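Local coordinates for protein CRISPR-associated endonuclease Cas3-HD (Methanocaldococcus jannaschii, PDB 3S4L) that cleaves single-stranded DNA in a magnesium-dependent reaction, and single-stranded RNA without added cations, as the HD nuclease of CRISPR interference, at residues K60-L65 against A117-L122; H66-A71 against E160-K165. All coordinates share one frame; numbering follows the deposited sequence.

Contact 1 of 2, residues K60-L65 against A117-L122; sequences KILIKL and ALTVML
L62 on the last turns of helix 52-65 lies across from V120 near the end of helix 110-121, and their CA atoms, 6.8 Å apart, are the nearest backbone pair between the two segments. The contact is wholly apolar and small, about 157 Å² counting both sides. Its centre is the methyl pair L62 CD2 and V120 CG2, which meet at 4.0 Å as the two side chains cross obliquely. L62 does not start out aimed at the partner helix; its CG lies anti to the carbonyl carbon (chi1 -59°), and only the branched end of the chain closes the gap. V120, by contrast, sets off toward helix 52-65, and with CG1 anti to its backbone N (chi1 159°) it is the other methyl, CG2, that receives L62. The second branch of L62, CD1, reaches along helix 110-121 to CG2 of T119 at a looser 4.4 Å. T119 turns its methyl to L62, while its hydroxyl OG1 is hydrogen-bonded to the carbonyl of I115, one turn back in the same helix. Both helices illustrate how a helical metal site can be built, with ligands just past helix ends: D67 follows helix 52-65 by two residues, and H123 and H124 follow L122, where helical geometry ends. V120 O accepts a hydrogen bond from ND1 of H123, which ties this helix end to a metal ligand. Around the pair, helix 204-215 adds L215 against L62 and L211 and L212 against T119, while helix 91-107 packs S95 onto V120 and T99 onto L65.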
ATOM      1  N   LYS A  60      -9.669  -4.845   2.535  1.00 38.29           N
ATOM      2  CA  LYS A  60      -8.852  -5.612   3.467  1.00 37.60           C
ATOM      3  C   LYS A  60      -7.410  -5.748   2.981  1.00 35.96           C
ATOM      4  O   LYS A  60      -6.476  -5.844   3.776  1.00 39.49           O
ATOM      5  CB  LYS A  60      -9.418  -7.017   3.665  1.00 38.68           C
ATOM      6  CG  LYS A  60     -10.675  -7.127   4.521  1.00 46.51           C
ATOM      7  CD  LYS A  60     -11.057  -8.599   4.658  1.00 46.89           C
ATOM      8  CE  LYS A  60     -12.544  -8.800   4.821  1.00 61.52           C
ATOM      9  NZ  LYS A  60     -12.892 -10.238   4.679  1.00 69.01           N
ATOM     10  N   ILE A  61      -7.227  -5.796   1.673  1.00 30.74           N
ATOM     11  CA  ILE A  61      -5.877  -5.939   1.158  1.00 36.52           C
ATOM     12  C   ILE A  61      -5.097  -4.633   1.315  1.00 30.01           C
ATOM     13  O   ILE A  61      -3.937  -4.648   1.726  1.00 35.03           O
ATOM     14  CB  ILE A  61      -5.860  -6.441  -0.290  1.00 36.80           C
ATOM     15  CG1 ILE A  61      -6.371  -7.869  -0.326  1.00 32.40           C
ATOM     16  CG2 ILE A  61      -4.450  -6.395  -0.841  1.00 40.04           C
ATOM     17  CD1 ILE A  61      -6.653  -8.387  -1.709  1.00 37.16           C
ATOM     18  N   LEU A  62      -5.745  -3.508   1.025  1.00 27.36           N
ATOM     19  CA  LEU A  62      -5.139  -2.200   1.249  1.00 30.63           C
ATOM     20  C   LEU A  62      -4.790  -2.049   2.718  1.00 36.24           C
ATOM     21  O   LEU A  62      -3.737  -1.522   3.083  1.00 34.20           O
ATOM     22  CB  LEU A  62      -6.112  -1.091   0.862  1.00 25.52           C
ATOM     23  CG  LEU A  62      -6.555  -1.133  -0.586  1.00 26.44           C
ATOM     24  CD1 LEU A  62      -7.214   0.196  -0.931  1.00 30.41           C
ATOM     25  CD2 LEU A  62      -5.348  -1.409  -1.480  1.00 26.52           C
ATOM     26  N   ILE A  63      -5.700  -2.507   3.562  1.00 36.73           N
ATOM     27  CA  ILE A  63      -5.499  -2.426   4.985  1.00 34.03           C
ATOM     28  C   ILE A  63      -4.273  -3.252   5.332  1.00 34.92           C
ATOM     29  O   ILE A  63      -3.379  -2.789   6.038  1.00 37.96           O
ATOM     30  CB  ILE A  63      -6.756  -2.907   5.744  1.00 37.14           C
ATOM     31  CG1 ILE A  63      -7.875  -1.866   5.608  1.00 38.60           C
ATOM     32  CG2 ILE A  63      -6.449  -3.156   7.227  1.00 35.93           C
ATOM     33  CD1 ILE A  63      -9.256  -2.394   5.907  1.00 40.91           C
ATOM     34  N   LYS A  64      -4.197  -4.466   4.809  1.00 32.58           N
ATOM     35  CA  LYS A  64      -3.114  -5.339   5.212  1.00 34.01           C
ATOM     36  C   LYS A  64      -1.762  -4.936   4.617  1.00 33.01           C
ATOM     37  O   LYS A  64      -0.714  -5.181   5.201  1.00 35.23           O
ATOM     38  CB  LYS A  64      -3.451  -6.790   4.860  1.00 38.96           C
ATOM     39  CG  LYS A  64      -4.598  -7.379   5.682  1.00 40.32           C
ATOM     40  CD  LYS A  64      -5.017  -8.733   5.137  1.00 37.99           C
ATOM     41  CE  LYS A  64      -5.970  -9.449   6.083  1.00 47.98           C
ATOM     42  NZ  LYS A  64      -6.496 -10.704   5.451  1.00 50.04           N
ATOM     43  N   LEU A  65      -1.780  -4.316   3.451  1.00 28.74           N
ATOM     44  CA  LEU A  65      -0.539  -4.127   2.734  1.00 28.81           C
ATOM     45  C   LEU A  65      -0.027  -2.691   2.724  1.00 28.73           C
ATOM     46  O   LEU A  65       1.097  -2.439   2.280  1.00 34.23           O
ATOM     47  CB  LEU A  65      -0.693  -4.640   1.304  1.00 30.10           C
ATOM     48  CG  LEU A  65      -0.917  -6.144   1.130  1.00 29.06           C
ATOM     49  CD1 LEU A  65      -1.020  -6.469  -0.365  1.00 30.02           C
ATOM     50  CD2 LEU A  65       0.219  -6.949   1.780  1.00 27.64           C
ATOM     51  N   ALA A 117      -2.920   0.508  -5.627  1.00 26.30           N
ATOM     52  CA  ALA A 117      -1.508   0.771  -5.372  1.00 27.04           C
ATOM     53  C   ALA A 117      -1.233   2.263  -5.178  1.00 27.60           C
ATOM     54  O   ALA A 117      -0.424   2.655  -4.330  1.00 28.79           O
ATOM     55  CB  ALA A 117      -0.641   0.209  -6.506  1.00 30.41           C
ATOM     56  N   LEU A 118      -1.904   3.087  -5.977  1.00 28.17           N
ATOM     57  CA  LEU A 118      -1.795   4.538  -5.881  1.00 29.79           C
ATOM     58  C   LEU A 118      -2.321   5.046  -4.540  1.00 33.33           C
ATOM     59  O   LEU A 118      -1.760   5.960  -3.950  1.00 33.35           O
ATOM     60  CB  LEU A 118      -2.579   5.198  -7.020  1.00 35.17           C
ATOM     61  CG  LEU A 118      -2.494   6.722  -7.137  1.00 37.34           C
ATOM     62  CD1 LEU A 118      -1.032   7.168  -7.216  1.00 33.09           C
ATOM     63  CD2 LEU A 118      -3.272   7.188  -8.356  1.00 40.12           C
ATOM     64  N   THR A 119      -3.403   4.446  -4.059  1.00 30.42           N
ATOM     65  CA  THR A 119      -3.957   4.826  -2.772  1.00 30.59           C
ATOM     66  C   THR A 119      -2.917   4.546  -1.698  1.00 34.30           C
ATOM     67  O   THR A 119      -2.675   5.369  -0.803  1.00 30.14           O
ATOM     68  CB  THR A 119      -5.230   4.018  -2.474  1.00 29.27           C
ATOM     69  OG1 THR A 119      -6.214   4.313  -3.470  1.00 38.82           O
ATOM     70  CG2 THR A 119      -5.775   4.369  -1.103  1.00 28.28           C
ATOM     71  N   VAL A 120      -2.307   3.366  -1.803  1.00 27.58           N
ATOM     72  CA  VAL A 120      -1.268   2.945  -0.887  1.00 24.68           C
ATOM     73  C   VAL A 120      -0.014   3.842  -0.986  1.00 30.99           C
ATOM     74  O   VAL A 120       0.625   4.152   0.025  1.00 31.09           O
ATOM     75  CB  VAL A 120      -0.892   1.485  -1.143  1.00 26.50           C
ATOM     76  CG1 VAL A 120       0.504   1.201  -0.589  1.00 27.30           C
ATOM     77  CG2 VAL A 120      -1.942   0.546  -0.523  1.00 24.33           C
ATOM     78  N   MET A 121       0.326   4.254  -2.206  1.00 26.34           N
ATOM     79  CA  MET A 121       1.487   5.102  -2.442  1.00 24.47           C
ATOM     80  C   MET A 121       1.232   6.486  -1.852  1.00 32.12           C
ATOM     81  O   MET A 121       2.150   7.246  -1.565  1.00 42.57           O
ATOM     82  CB  MET A 121       1.750   5.215  -3.947  1.00 31.90           C
ATOM     83  CG  MET A 121       3.180   5.649  -4.322  1.00 38.36           C
ATOM     84  SD  MET A 121       3.323   6.148  -6.051  1.00 43.44           S
ATOM     85  CE  MET A 121       3.543   4.571  -6.851  1.00 94.95           C
ATOM     86  N   LEU A 122      -0.033   6.806  -1.652  1.00 33.50           N
ATOM     87  CA  LEU A 122      -0.402   8.130  -1.193  1.00 34.74           C
ATOM     88  C   LEU A 122      -1.065   8.065   0.182  1.00 34.98           C
ATOM     89  O   LEU A 122      -1.713   9.016   0.587  1.00 37.63           O
ATOM     90  CB  LEU A 122      -1.364   8.780  -2.205  1.00 36.52           C
ATOM     91  CG  LEU A 122      -0.808   9.535  -3.424  1.00 46.03           C
ATOM     92  CD1 LEU A 122       0.388   8.851  -4.065  1.00 52.04           C
ATOM     93  CD2 LEU A 122      -1.897   9.786  -4.475  1.00 45.84           C
TER

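Contact 2 of 2, residues H66-A71 against E160-K165; sequences HDIGKA and EDLIKK. With CA (calcium ion), chain C.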
ATOM      1  N   HIS A  66      -0.826  -1.735   3.187  1.00 27.48           N
ATOM      2  CA  HIS A  66      -0.392  -0.354   2.995  1.00 30.54           C
ATOM      3  C   HIS A  66       0.915  -0.030   3.743  1.00 32.85           C
ATOM      4  O   HIS A  66       1.653   0.865   3.340  1.00 33.18           O
ATOM      5  CB  HIS A  66      -1.505   0.655   3.279  1.00 28.83           C
ATOM      6  CG  HIS A  66      -1.839   0.803   4.724  1.00 40.37           C
ATOM      7  ND1 HIS A  66      -2.612  -0.116   5.401  1.00 41.11           N
ATOM      8  CD2 HIS A  66      -1.517   1.762   5.623  1.00 41.54           C
ATOM      9  CE1 HIS A  66      -2.747   0.270   6.654  1.00 40.88           C
ATOM     10  NE2 HIS A  66      -2.098   1.411   6.813  1.00 40.96           N
ATOM     11  N   ASP A  67       1.203  -0.767   4.813  1.00 29.11           N
ATOM     12  CA  ASP A  67       2.471  -0.611   5.521  1.00 27.14           C
ATOM     13  C   ASP A  67       3.437  -1.765   5.356  1.00 30.08           C
ATOM     14  O   ASP A  67       4.379  -1.902   6.153  1.00 30.67           O
ATOM     15  CB  ASP A  67       2.227  -0.371   7.013  1.00 31.92           C
ATOM     16  CG  ASP A  67       1.845   1.064   7.314  1.00 39.46           C
ATOM     17  OD1 ASP A  67       1.240   1.309   8.382  1.00 42.45           O
ATOM     18  OD2 ASP A  67       2.153   1.931   6.465  1.00 39.14           O
ATOM     19  N   ILE A  68       3.212  -2.597   4.341  1.00 26.63           N
ATOM     20  CA  ILE A  68       4.109  -3.724   4.107  1.00 30.15           C
ATOM     21  C   ILE A  68       5.531  -3.219   3.838  1.00 31.54           C
ATOM     22  O   ILE A  68       6.505  -3.900   4.161  1.00 32.16           O
ATOM     23  CB  ILE A  68       3.610  -4.666   2.981  1.00 35.13           C
ATOM     24  CG1 ILE A  68       4.303  -6.024   3.078  1.00 35.55           C
ATOM     25  CG2 ILE A  68       3.827  -4.029   1.626  1.00 31.36           C
ATOM     26  CD1 ILE A  68       4.376  -6.552   4.514  1.00 40.82           C
ATOM     27  N   GLY A  69       5.638  -2.002   3.299  1.00 29.12           N
ATOM     28  CA  GLY A  69       6.925  -1.363   3.055  1.00 26.79           C
ATOM     29  C   GLY A  69       7.763  -1.239   4.324  1.00 32.64           C
ATOM     30  O   GLY A  69       8.993  -1.077   4.262  1.00 27.00           O
ATOM     31  N   LYS A  70       7.104  -1.313   5.482  1.00 30.55           N
ATOM     32  CA  LYS A  70       7.835  -1.302   6.746  1.00 31.57           C
ATOM     33  C   LYS A  70       8.697  -2.554   6.929  1.00 31.52           C
ATOM     34  O   LYS A  70       9.638  -2.560   7.728  1.00 31.40           O
ATOM     35  CB  LYS A  70       6.891  -1.119   7.941  1.00 30.08           C
ATOM     36  CG  LYS A  70       6.296   0.288   8.080  1.00 32.72           C
ATOM     37  CD  LYS A  70       5.354   0.376   9.314  1.00 37.99           C
ATOM     38  CE  LYS A  70       4.732   1.765   9.497  1.00 38.20           C
ATOM     39  NZ  LYS A  70       4.127   1.925  10.872  1.00 45.15           N
ATOM     40  N   ALA A  71       8.370  -3.628   6.219  1.00 27.18           N
ATOM     41  CA  ALA A  71       9.206  -4.818   6.313  1.00 31.46           C
ATOM     42  C   ALA A  71      10.509  -4.668   5.514  1.00 33.47           C
ATOM     43  O   ALA A  71      11.238  -5.642   5.349  1.00 40.40           O
ATOM     44  CB  ALA A  71       8.444  -6.077   5.890  1.00 26.81           C
ATOM     45  N   GLU A 160       8.680 -13.345   2.768  1.00 50.07           N
ATOM     46  CA  GLU A 160       7.750 -14.239   2.091  1.00 56.41           C
ATOM     47  C   GLU A 160       6.761 -14.852   3.080  1.00 55.65           C
ATOM     48  O   GLU A 160       5.551 -14.840   2.849  1.00 57.85           O
ATOM     49  CB  GLU A 160       8.516 -15.332   1.341  1.00 65.73           C
ATOM     50  CG  GLU A 160       7.729 -16.624   1.108  1.00 74.78           C
ATOM     51  CD  GLU A 160       6.683 -16.501   0.015  1.00 80.23           C
ATOM     52  OE1 GLU A 160       5.821 -15.594   0.100  1.00 81.53           O
ATOM     53  OE2 GLU A 160       6.722 -17.321  -0.931  1.00 81.86           O
ATOM     54  N   ASP A 161       7.289 -15.380   4.181  1.00 53.85           N
ATOM     55  CA  ASP A 161       6.459 -15.943   5.234  1.00 63.55           C
ATOM     56  C   ASP A 161       5.506 -14.888   5.797  1.00 59.21           C
ATOM     57  O   ASP A 161       4.305 -15.140   5.946  1.00 63.03           O
ATOM     58  CB  ASP A 161       7.325 -16.569   6.332  1.00 80.34           C
ATOM     59  CG  ASP A 161       6.984 -16.051   7.713  1.00 92.33           C
ATOM     60  OD1 ASP A 161       5.932 -16.454   8.253  1.00 99.20           O
ATOM     61  OD2 ASP A 161       7.772 -15.246   8.258  1.00 94.10           O
ATOM     62  N   LEU A 162       6.034 -13.697   6.076  1.00 55.93           N
ATOM     63  CA  LEU A 162       5.206 -12.581   6.540  1.00 51.13           C
ATOM     64  C   LEU A 162       4.020 -12.326   5.615  1.00 49.85           C
ATOM     65  O   LEU A 162       2.892 -12.168   6.086  1.00 55.60           O
ATOM     66  CB  LEU A 162       6.031 -11.303   6.698  1.00 48.21           C
ATOM     67  CG  LEU A 162       5.209 -10.062   7.054  1.00 48.81           C
ATOM     68  CD1 LEU A 162       4.613 -10.191   8.446  1.00 53.44           C
ATOM     69  CD2 LEU A 162       6.049  -8.792   6.954  1.00 47.20           C
ATOM     70  N   ILE A 163       4.273 -12.290   4.307  1.00 43.94           N
ATOM     71  CA  ILE A 163       3.204 -12.055   3.338  1.00 46.10           C
ATOM     72  C   ILE A 163       2.172 -13.168   3.398  1.00 50.92           C
ATOM     73  O   ILE A 163       0.977 -12.921   3.328  1.00 49.25           O
ATOM     74  CB  ILE A 163       3.729 -11.953   1.900  1.00 48.03           C
ATOM     75  CG1 ILE A 163       4.440 -10.619   1.689  1.00 47.25           C
ATOM     76  CG2 ILE A 163       2.575 -12.060   0.915  1.00 48.68           C
ATOM     77  CD1 ILE A 163       3.545  -9.412   1.856  1.00 42.40           C
ATOM     78  N   LYS A 164       2.646 -14.400   3.534  1.00 63.06           N
ATOM     79  CA  LYS A 164       1.762 -15.550   3.662  1.00 67.40           C
ATOM     80  C   LYS A 164       0.842 -15.384   4.872  1.00 65.04           C
ATOM     81  O   LYS A 164      -0.376 -15.540   4.758  1.00 64.58           O
ATOM     82  CB  LYS A 164       2.582 -16.836   3.765  1.00 76.56           C
ATOM     83  CG  LYS A 164       2.101 -17.954   2.852  1.00 83.18           C
ATOM     84  CD  LYS A 164       3.159 -19.042   2.655  1.00 87.57           C
ATOM     85  CE  LYS A 164       4.128 -18.689   1.531  1.00 89.05           C
ATOM     86  NZ  LYS A 164       4.873 -19.884   1.025  1.00 92.26           N
ATOM     87  N   LYS A 165       1.421 -15.059   6.025  1.00 65.77           N
ATOM     88  CA  LYS A 165       0.640 -14.792   7.238  1.00 71.80           C
ATOM     89  C   LYS A 165      -0.421 -13.714   6.998  1.00 70.05           C
ATOM     90  O   LYS A 165      -1.545 -13.803   7.499  1.00 70.87           O
ATOM     91  CB  LYS A 165       1.559 -14.345   8.379  1.00 75.21           C
ATOM     92  CG  LYS A 165       1.793 -15.364   9.474  1.00 82.31           C
ATOM     93  CD  LYS A 165       2.737 -14.799  10.528  1.00 86.37           C
ATOM     94  CE  LYS A 165       4.030 -14.300   9.885  1.00 87.81           C
ATOM     95  NZ  LYS A 165       5.001 -13.735  10.867  1.00 89.66           N
TER
HETATM   96 CA    CA C 501       2.346   4.179   6.528  1.00 24.32          CA
HETATM   97  O   HOH W   1       0.474   3.724   7.820  1.00 36.40           O
HETATM   98  O   HOH W   2       3.024   4.217   9.268  1.00 70.93           O
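I68 and A71, on the short 3-10 segment 68-71, pack against L162 and I163 of helix 159-167 through methyl and methylene groups alone. CD2 of L162 touches both 3-10 residues, meeting I68 CD1 at 3.7 Å and A71 CB at 3.8 Å, while the L162 and I68 side chains slide past each other in opposite directions. I163 comes in at about a right angle to I68, its CD1 resting 3.7 Å from I68 CG1. With CG1 anti to the backbone N (chi1 -162°), the longer branch of I68 extends to the helix. H66 and D67 are the histidine-aspartate pair that gives the HD superfamily its name, and the apolar packing lies just beyond it in sequence. Metal coordination occupies D67: OD2 binds the calcium ion at 2.3 Å, with H91, H123 and H124 completing the protein ligands at this catalytic magnesium site. D67 OD1 accepts a 2.6 Å hydrogen bond from a water that is itself a calcium ligand, so both oxygens help fix the group's rotation. Of the charged contacts, the K70 NZ to D67 OD1 salt bridge is long, at 3.9 Å; K70 also hydrogen-bonds the A11 carbonyl and makes a cation-pi contact with F12.

Both contacts are buried and apolar, yet they occupy different depths: the centre of contact 1 lies about 3 Å from the centre of the chain, that of contact 2 about 10 Å. Residues 60-65 and 66-71 are consecutive, so one continuous run leaves helix 52-65, passes a metal ligand, D67, and packs on two different helices in turn. Contact 1 joins helix to helix; contact 2 joins a 3-10 segment to a helix that also carries the exposed K164 and K165, and it alone includes a metal ligand within its segments. The two meet directly, V120 CG2 lying 3.8 Å from H66 CB and L65 CD2 lying 4.1 Å from I163 CD1.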